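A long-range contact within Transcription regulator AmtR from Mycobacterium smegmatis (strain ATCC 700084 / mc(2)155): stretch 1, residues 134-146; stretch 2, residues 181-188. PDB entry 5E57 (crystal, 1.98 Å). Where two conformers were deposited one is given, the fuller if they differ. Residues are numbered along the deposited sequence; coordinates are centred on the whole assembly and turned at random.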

# COMPACT_ATOMS: atom_id res chain seq x y z
N LEU A 134 4.96 -19.25 -2.60
CA LEU A 134 5.13 -19.66 -1.21
C LEU A 134 3.82 -19.61 -0.47
O LEU A 134 3.46 -20.58 0.22
CB LEU A 134 6.13 -18.79 -0.46
CG LEU A 134 7.53 -18.92 -0.98
CD1 LEU A 134 8.36 -17.79 -0.45
CD2 LEU A 134 8.10 -20.29 -0.58
N ALA A 135 3.08 -18.52 -0.63
CA ALA A 135 1.81 -18.40 0.07
C ALA A 135 0.73 -19.44 -0.35
O ALA A 135 -0.08 -19.90 0.46
CB ALA A 135 1.23 -17.00 -0.07
N ALA A 136 0.69 -19.77 -1.62
CA ALA A 136 -0.27 -20.79 -2.09
C ALA A 136 0.09 -22.16 -1.45
O ALA A 136 -0.80 -22.95 -1.14
CB ALA A 136 -0.25 -20.89 -3.60
N ALA A 137 1.37 -22.41 -1.19
CA ALA A 137 1.76 -23.65 -0.52
C ALA A 137 1.41 -23.59 1.00
O ALA A 137 1.05 -24.62 1.61
CB ALA A 137 3.28 -23.94 -0.75
N VAL A 138 1.45 -22.41 1.62
CA VAL A 138 1.10 -22.33 3.04
C VAL A 138 -0.39 -22.60 3.17
O VAL A 138 -0.86 -23.33 4.09
CB VAL A 138 1.45 -20.97 3.68
CG1 VAL A 138 0.92 -20.91 5.10
CG2 VAL A 138 2.96 -20.71 3.61
N ILE A 139 -1.14 -22.01 2.25
CA ILE A 139 -2.55 -22.24 2.16
C ILE A 139 -2.91 -23.73 2.04
O ILE A 139 -3.78 -24.21 2.78
CB ILE A 139 -3.20 -21.44 1.00
CG1 ILE A 139 -3.24 -19.93 1.37
CG2 ILE A 139 -4.63 -21.89 0.78
CD1 ILE A 139 -3.44 -19.03 0.15
N ALA A 140 -2.27 -24.45 1.10
CA ALA A 140 -2.55 -25.87 0.90
C ALA A 140 -2.24 -26.64 2.19
O ALA A 140 -3.07 -27.40 2.63
CB ALA A 140 -1.76 -26.42 -0.28
N GLU A 141 -1.08 -26.39 2.79
CA GLU A 141 -0.65 -27.05 4.02
C GLU A 141 -1.54 -26.81 5.23
O GLU A 141 -1.56 -27.66 6.11
CB GLU A 141 0.78 -26.67 4.39
N CYS A 142 -2.29 -25.71 5.28
CA CYS A 142 -3.06 -25.43 6.50
C CYS A 142 -4.56 -25.39 6.25
O CYS A 142 -5.32 -25.18 7.17
CB CYS A 142 -2.60 -24.12 7.14
SG CYS A 142 -3.18 -22.68 6.24
N GLY A 143 -4.97 -25.65 5.01
CA GLY A 143 -6.35 -25.69 4.66
C GLY A 143 -6.95 -24.29 4.75
O GLY A 143 -8.09 -24.14 5.17
N GLY A 144 -6.19 -23.27 4.33
CA GLY A 144 -6.66 -21.87 4.42
C GLY A 144 -7.35 -21.40 3.15
O GLY A 144 -7.65 -22.21 2.28
N PRO A 145 -7.62 -20.08 3.02
CA PRO A 145 -8.40 -19.57 1.89
C PRO A 145 -7.63 -19.38 0.59
O PRO A 145 -6.78 -18.53 0.50
CB PRO A 145 -8.95 -18.24 2.41
CG PRO A 145 -7.94 -17.79 3.44
CD PRO A 145 -7.36 -19.05 4.05
N PRO A 146 -7.94 -20.18 -0.44
CA PRO A 146 -7.10 -20.13 -1.62
C PRO A 146 -6.96 -18.75 -2.23
O PRO A 146 -5.95 -18.44 -2.86
CB PRO A 146 -7.79 -21.13 -2.60
CG PRO A 146 -9.17 -21.29 -2.07
CD PRO A 146 -9.01 -21.19 -0.56
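Stretch 2 181-188: ALRVLGFD

Two helix ends, each finished by a glycine in a Schellman motif, pack against one another through apolar side chains and close backbone contacts, with no hydrogen bond passing between the stretches. Stretch 2 enters from a helix that begins earlier in the chain, makes a type I beta turn from R183 to G186, and leaves in extended form at F187 (phi/psi -71/127). G186 has phi/psi 95/6; the bonds that close the turn are F187 N to L182 O (3.1 Å) and G186 N to R183 O (3.0 Å). The helix of stretch 1 also ends in a Schellman motif: it runs to C142, G143 takes phi/psi 69/39, and G144 N bonds back to I139 O at 3.0 Å.

The two chain reversals meet at their glycines, G144 CA lying 4.2 Å from G186 CA, while the CA atoms of C142 and F187 are 6.0 Å apart, so here the two chains run in opposite directions. Neither position has room for a side chain. An ideal CB on G144 would fall 1.9 Å from L185 O, and one on G186 would come 2.8 Å from G144 CA; the backbone angles of G186 call for glycine in any case.

L185 is the centre of the contact and gives up the largest area, 112 Å². Its side chain, chi1 m and chi2 t, reaches the helix of stretch 1 with both methyls: CD1 packs on A135 CB at 3.7 Å and V138 CB at 3.8 Å, and CD2 meets I139 CD1 at 3.7 Å. V138 and I139 follow A135 by three and four residues, about one helical turn, so the three lie on one side of that helix, and the leucine lies across them. V138, whose CA-to-CB bond points toward stretch 2, extends the apolar patch: its CG1 is 4.0 Å from L182 CD2 and 4.4 Å from F187 CB.

The carbonyl of L185 faces the end of the stretch 1 helix. L185 O is 3.0 Å from C142 SG and 3.5 Å from G144 CA, the latter a CA-H...O contact that is nearly straight, with 175° at the hydrogen. This oxygen is buried by the contact and has no partner anywhere in the model; the CA-H...O contact is the weak interaction it does make. C142, chi1 p, also sets its SG 3.4 Å from G186 C and 3.7 Å from F187 N. Beyond the glycines, P145 covers the turn, its CG 3.5 Å from V184 O and its CD 4.1 Å from G186 N. In all, 386 Å² is buried, counting both stretches.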

# COMPACT_ATOMS: atom_id res chain seq x y z
N ALA A 181 0.75 -11.87 7.78
CA ALA A 181 0.87 -12.45 6.46
C ALA A 181 0.61 -13.93 6.51
O ALA A 181 0.01 -14.49 5.60
CB ALA A 181 2.24 -12.17 5.88
N LEU A 182 1.00 -14.56 7.61
CA LEU A 182 0.63 -15.93 7.91
C LEU A 182 -0.80 -16.18 8.38
O LEU A 182 -1.44 -17.13 7.88
CB LEU A 182 1.73 -16.55 8.79
CG LEU A 182 2.72 -16.81 7.60
CD1 LEU A 182 3.99 -16.01 7.58
CD2 LEU A 182 2.91 -18.29 7.32
N ARG A 183 -1.35 -15.32 9.24
CA ARG A 183 -2.78 -15.50 9.54
C ARG A 183 -3.73 -15.39 8.41
O ARG A 183 -4.77 -16.10 8.40
CB ARG A 183 -3.25 -14.58 10.65
CG ARG A 183 -2.58 -14.91 11.92
CD ARG A 183 -3.14 -14.02 12.98
NE ARG A 183 -2.34 -14.20 14.16
CZ ARG A 183 -2.66 -15.02 15.12
NH1 ARG A 183 -3.83 -15.70 15.07
NH2 ARG A 183 -1.82 -15.14 16.16
N VAL A 184 -3.43 -14.56 7.43
CA VAL A 184 -4.40 -14.36 6.34
C VAL A 184 -4.42 -15.59 5.49
O VAL A 184 -5.39 -15.77 4.70
CB VAL A 184 -4.14 -13.16 5.38
CG1 VAL A 184 -4.34 -11.90 6.11
CG2 VAL A 184 -2.75 -13.20 4.76
N LEU A 185 -3.39 -16.40 5.61
CA LEU A 185 -3.35 -17.66 4.86
C LEU A 185 -3.91 -18.87 5.61
O LEU A 185 -3.86 -19.95 5.09
CB LEU A 185 -1.93 -17.98 4.50
CG LEU A 185 -1.21 -16.89 3.75
CD1 LEU A 185 0.23 -17.36 3.52
CD2 LEU A 185 -1.91 -16.55 2.46
N GLY A 186 -4.37 -18.67 6.84
CA GLY A 186 -4.99 -19.73 7.64
C GLY A 186 -3.97 -20.37 8.54
O GLY A 186 -4.26 -21.34 9.18
N PHE A 187 -2.77 -19.86 8.60
CA PHE A 187 -1.83 -20.44 9.55
C PHE A 187 -2.25 -20.07 10.97
O PHE A 187 -2.44 -18.88 11.28
CB PHE A 187 -0.42 -19.97 9.23
CG PHE A 187 0.64 -20.54 10.10
CD1 PHE A 187 1.36 -21.65 9.69
CD2 PHE A 187 1.00 -19.91 11.26
CE1 PHE A 187 2.38 -22.15 10.48
CE2 PHE A 187 2.01 -20.42 12.06
CZ PHE A 187 2.70 -21.54 11.67
N ASP A 188 -2.38 -21.09 11.82
CA ASP A 188 -2.68 -20.94 13.26
C ASP A 188 -1.63 -21.66 14.13
O ASP A 188 -1.91 -21.96 15.27
CB ASP A 188 -4.10 -21.47 13.59